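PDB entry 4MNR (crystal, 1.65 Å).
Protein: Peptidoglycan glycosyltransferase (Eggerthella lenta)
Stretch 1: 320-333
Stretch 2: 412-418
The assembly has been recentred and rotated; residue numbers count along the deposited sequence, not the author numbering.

Stretch 1 (320-333) TVLEMAMVGTAIAN
Stretch 2, residues 412-418: SWFVGMA

The centre of the contact is the place where V415 meets the helix at G328. V415 CA lies 6.2 Å from G328 CA, and V415 CG1 sits 3.8 Å from G328 CA and 3.7 Å from M324 O. Glycine suits this place: an ideal CB on G328 would point toward the strand and fall 2.9 Å from V415 CG1, a clash. V415, with chi1 at 175° (t), fills the space instead, and V415 CG2 lies 4.1 Å from M324 CB.

Around this point a helix, 321-332, packs on a strand, 412-418, with an axial closest approach of 8.0 Å and an angle of 34° between their N-to-C directions, so the two run roughly the same way. Helical phi/psi values stay near -64/-39. The strand is extended, from -110/125 at S412 to -156/149 at A418, and its alternation directs the CA-to-CB bonds of W413, V415 and M417 toward the helix. At G416, phi/psi -155/180, an ideal G416 CB would point away from the helix and come within 2.2 Å of F414 CE2.

Toward the N-terminal end of the helix, W413 (chi1 -77°, m; chi2 88°) brings its six-membered ring against V321 and M324, in the first turn of the helix. W413 CZ3 lies 3.7 Å from M324 CG and W413 CH2 4.1 Å from V321 CG2, both oblique to the ring. M324, a selenomethionine, is folded m, m, m, with its CA-to-CB bond toward the strand; V321 is t and sideways.

Toward the C-terminal end, A332 and M417 are in register, with A332 CA 6.8 Å from M417 CA. Selenomethionine M417 adopts p, t, p (60°, -159°, 69°), a long, flexible chain that reaches the helix: M417 CE lies 3.6 Å from G328 O and 4.0 Å from I331 CB, while M417 SE lies 3.9 Å from both A332 N and A332 CB. The A332 methyl packs directly on the selenium. I331 (m, m) starts toward the strand, but its end leads away.

The two stretches bury 360 Å² in total, and no hydrogen bond crosses between them; the packing is apolar. M324 O and G328 O, which face V415 CG1 and M417 CE, accept from G328 N at 3.1 Å and A332 N at 3.0 Å. At the polar edge, T320 (chi1 58°, p) caps the helix, T320 OG1 accepting from E323 N at 3.0 Å with an N-H...acceptor angle of 152°. On the side away from the strand, T329 (chi1 66°, p) donates from T329 OG1 to M326 O at 2.9 Å.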

# COMPACT_ATOMS: atom_id res chain seq x y z
N THR A 320 4.41 -0.60 -4.65
CA THR A 320 4.50 0.10 -3.37
C THR A 320 3.33 -0.28 -2.48
O THR A 320 2.34 -0.81 -2.96
CB THR A 320 4.47 1.62 -3.59
OG1 THR A 320 3.28 2.00 -4.28
CG2 THR A 320 5.67 2.06 -4.38
N VAL A 321 3.44 -0.01 -1.19
CA VAL A 321 2.32 -0.28 -0.29
C VAL A 321 1.13 0.62 -0.67
O VAL A 321 -0.03 0.20 -0.63
CB VAL A 321 2.73 -0.10 1.18
CG1 VAL A 321 1.55 -0.40 2.11
CG2 VAL A 321 3.91 -1.01 1.48
N LEU A 322 1.44 1.84 -1.09
CA LEU A 322 0.42 2.76 -1.60
C LEU A 322 -0.33 2.16 -2.78
O LEU A 322 -1.57 2.21 -2.83
CB LEU A 322 1.06 4.09 -1.99
CG LEU A 322 0.14 5.12 -2.63
CD1 LEU A 322 -1.04 5.48 -1.70
CD2 LEU A 322 0.91 6.38 -3.02
N GLU A 323 0.40 1.55 -3.72
CA GLU A 323 -0.23 0.91 -4.87
C GLU A 323 -1.15 -0.23 -4.41
O GLU A 323 -2.26 -0.36 -4.92
CB GLU A 323 0.81 0.37 -5.85
CG GLU A 323 0.24 -0.59 -6.90
CD GLU A 323 -0.75 0.06 -7.86
OE1 GLU A 323 -0.60 1.25 -8.20
OE2 GLU A 323 -1.71 -0.63 -8.29
N MSE A 324 -0.71 -1.03 -3.45
CA MSE A 324 -1.57 -2.11 -2.98
C MSE A 324 -2.82 -1.60 -2.26
O MSE A 324 -3.88 -2.20 -2.34
CB MSE A 324 -0.80 -3.14 -2.14
CG MSE A 324 0.32 -3.82 -2.91
SE MSE A 324 -0.22 -4.51 -4.66
CE MSE A 324 -1.65 -5.71 -4.09
N ALA A 325 -2.70 -0.47 -1.58
CA ALA A 325 -3.87 0.15 -0.99
C ALA A 325 -4.81 0.62 -2.10
O ALA A 325 -6.02 0.47 -1.98
CB ALA A 325 -3.47 1.30 -0.08
N MSE A 326 -4.25 1.17 -3.17
CA MSE A 326 -5.05 1.58 -4.32
C MSE A 326 -5.78 0.40 -4.96
O MSE A 326 -6.92 0.53 -5.41
CB MSE A 326 -4.20 2.32 -5.35
CG MSE A 326 -3.69 3.66 -4.78
SE MSE A 326 -2.32 4.44 -5.92
CE MSE A 326 -3.32 4.43 -7.54
N VAL A 327 -5.12 -0.76 -5.01
CA VAL A 327 -5.79 -1.96 -5.50
C VAL A 327 -7.01 -2.26 -4.63
O VAL A 327 -8.09 -2.55 -5.12
CB VAL A 327 -4.82 -3.18 -5.52
CG1 VAL A 327 -5.61 -4.47 -5.72
CG2 VAL A 327 -3.80 -3.01 -6.63
N GLY A 328 -6.83 -2.17 -3.31
CA GLY A 328 -7.93 -2.32 -2.39
C GLY A 328 -9.04 -1.31 -2.60
O GLY A 328 -10.23 -1.64 -2.53
N THR A 329 -8.68 -0.05 -2.85
CA THR A 329 -9.72 0.96 -3.03
C THR A 329 -10.53 0.70 -4.31
O THR A 329 -11.71 1.02 -4.34
CB THR A 329 -9.21 2.42 -3.00
OG1 THR A 329 -8.35 2.68 -4.12
CG2 THR A 329 -8.48 2.71 -1.69
N ALA A 330 -9.92 0.10 -5.33
CA ALA A 330 -10.65 -0.23 -6.55
C ALA A 330 -11.78 -1.19 -6.24
O ALA A 330 -12.90 -1.04 -6.70
CB ALA A 330 -9.72 -0.84 -7.59
N ILE A 331 -11.47 -2.21 -5.44
CA ILE A 331 -12.47 -3.20 -5.09
C ILE A 331 -13.55 -2.60 -4.18
O ILE A 331 -14.74 -2.89 -4.33
CB ILE A 331 -11.81 -4.45 -4.47
CG1 ILE A 331 -10.81 -5.04 -5.47
CG2 ILE A 331 -12.86 -5.48 -4.08
CD1 ILE A 331 -11.40 -5.32 -6.86
N ALA A 332 -13.13 -1.73 -3.26
CA ALA A 332 -14.03 -1.07 -2.33
C ALA A 332 -14.97 -0.05 -3.00
O ALA A 332 -16.13 0.10 -2.60
CB ALA A 332 -13.22 -0.41 -1.22
N ASN A 333 -14.48 0.64 -4.02
CA ASN A 333 -15.16 1.81 -4.59
C ASN A 333 -15.72 1.53 -5.98
O ASN A 333 -15.56 2.34 -6.88
CB ASN A 333 -14.17 2.98 -4.64
CG ASN A 333 -14.84 4.32 -4.89
OD1 ASN A 333 -15.91 4.63 -4.36
ND2 ASN A 333 -14.19 5.15 -5.70
N SER A 412 4.90 -10.58 5.13
CA SER A 412 3.51 -10.86 5.44
C SER A 412 2.63 -9.66 5.15
O SER A 412 2.88 -8.56 5.65
CB SER A 412 3.39 -11.27 6.92
OG SER A 412 2.04 -11.61 7.23
N TRP A 413 1.60 -9.86 4.32
CA TRP A 413 0.76 -8.78 3.82
C TRP A 413 -0.71 -8.95 4.18
O TRP A 413 -1.20 -10.07 4.35
CB TRP A 413 0.75 -8.80 2.28
CG TRP A 413 1.93 -8.26 1.57
CD1 TRP A 413 3.06 -8.92 1.22
CD2 TRP A 413 2.05 -6.94 1.04
NE1 TRP A 413 3.90 -8.09 0.53
CE2 TRP A 413 3.30 -6.86 0.40
CE3 TRP A 413 1.23 -5.80 1.06
CZ2 TRP A 413 3.75 -5.70 -0.22
CZ3 TRP A 413 1.67 -4.65 0.45
CH2 TRP A 413 2.93 -4.60 -0.18
N PHE A 414 -1.43 -7.84 4.23
CA PHE A 414 -2.89 -7.88 4.16
C PHE A 414 -3.38 -6.64 3.46
O PHE A 414 -2.88 -5.55 3.73
CB PHE A 414 -3.50 -7.93 5.55
CG PHE A 414 -5.00 -8.06 5.54
CD1 PHE A 414 -5.60 -9.28 5.30
CD2 PHE A 414 -5.80 -6.95 5.79
CE1 PHE A 414 -6.99 -9.41 5.32
CE2 PHE A 414 -7.20 -7.08 5.81
CZ PHE A 414 -7.78 -8.30 5.58
N VAL A 415 -4.36 -6.79 2.57
CA VAL A 415 -5.09 -5.65 2.00
C VAL A 415 -6.56 -5.94 2.28
O VAL A 415 -7.05 -7.01 1.93
CB VAL A 415 -4.85 -5.51 0.49
CG1 VAL A 415 -5.72 -4.40 -0.07
CG2 VAL A 415 -3.39 -5.24 0.20
N GLY A 416 -7.25 -5.02 2.93
CA GLY A 416 -8.64 -5.28 3.25
C GLY A 416 -9.45 -4.02 3.42
O GLY A 416 -8.93 -2.92 3.31
N MSE A 417 -10.73 -4.20 3.71
CA MSE A 417 -11.67 -3.09 3.68
C MSE A 417 -12.84 -3.41 4.58
O MSE A 417 -13.17 -4.58 4.80
CB MSE A 417 -12.18 -2.88 2.25
CG MSE A 417 -12.89 -4.11 1.71
SE MSE A 417 -12.99 -4.19 -0.24
CE MSE A 417 -11.09 -4.51 -0.55
N ALA A 418 -13.46 -2.36 5.11
CA ALA A 418 -14.60 -2.52 6.00
C ALA A 418 -15.46 -1.26 6.01
O ALA A 418 -14.94 -0.17 5.77
CB ALA A 418 -14.12 -2.81 7.43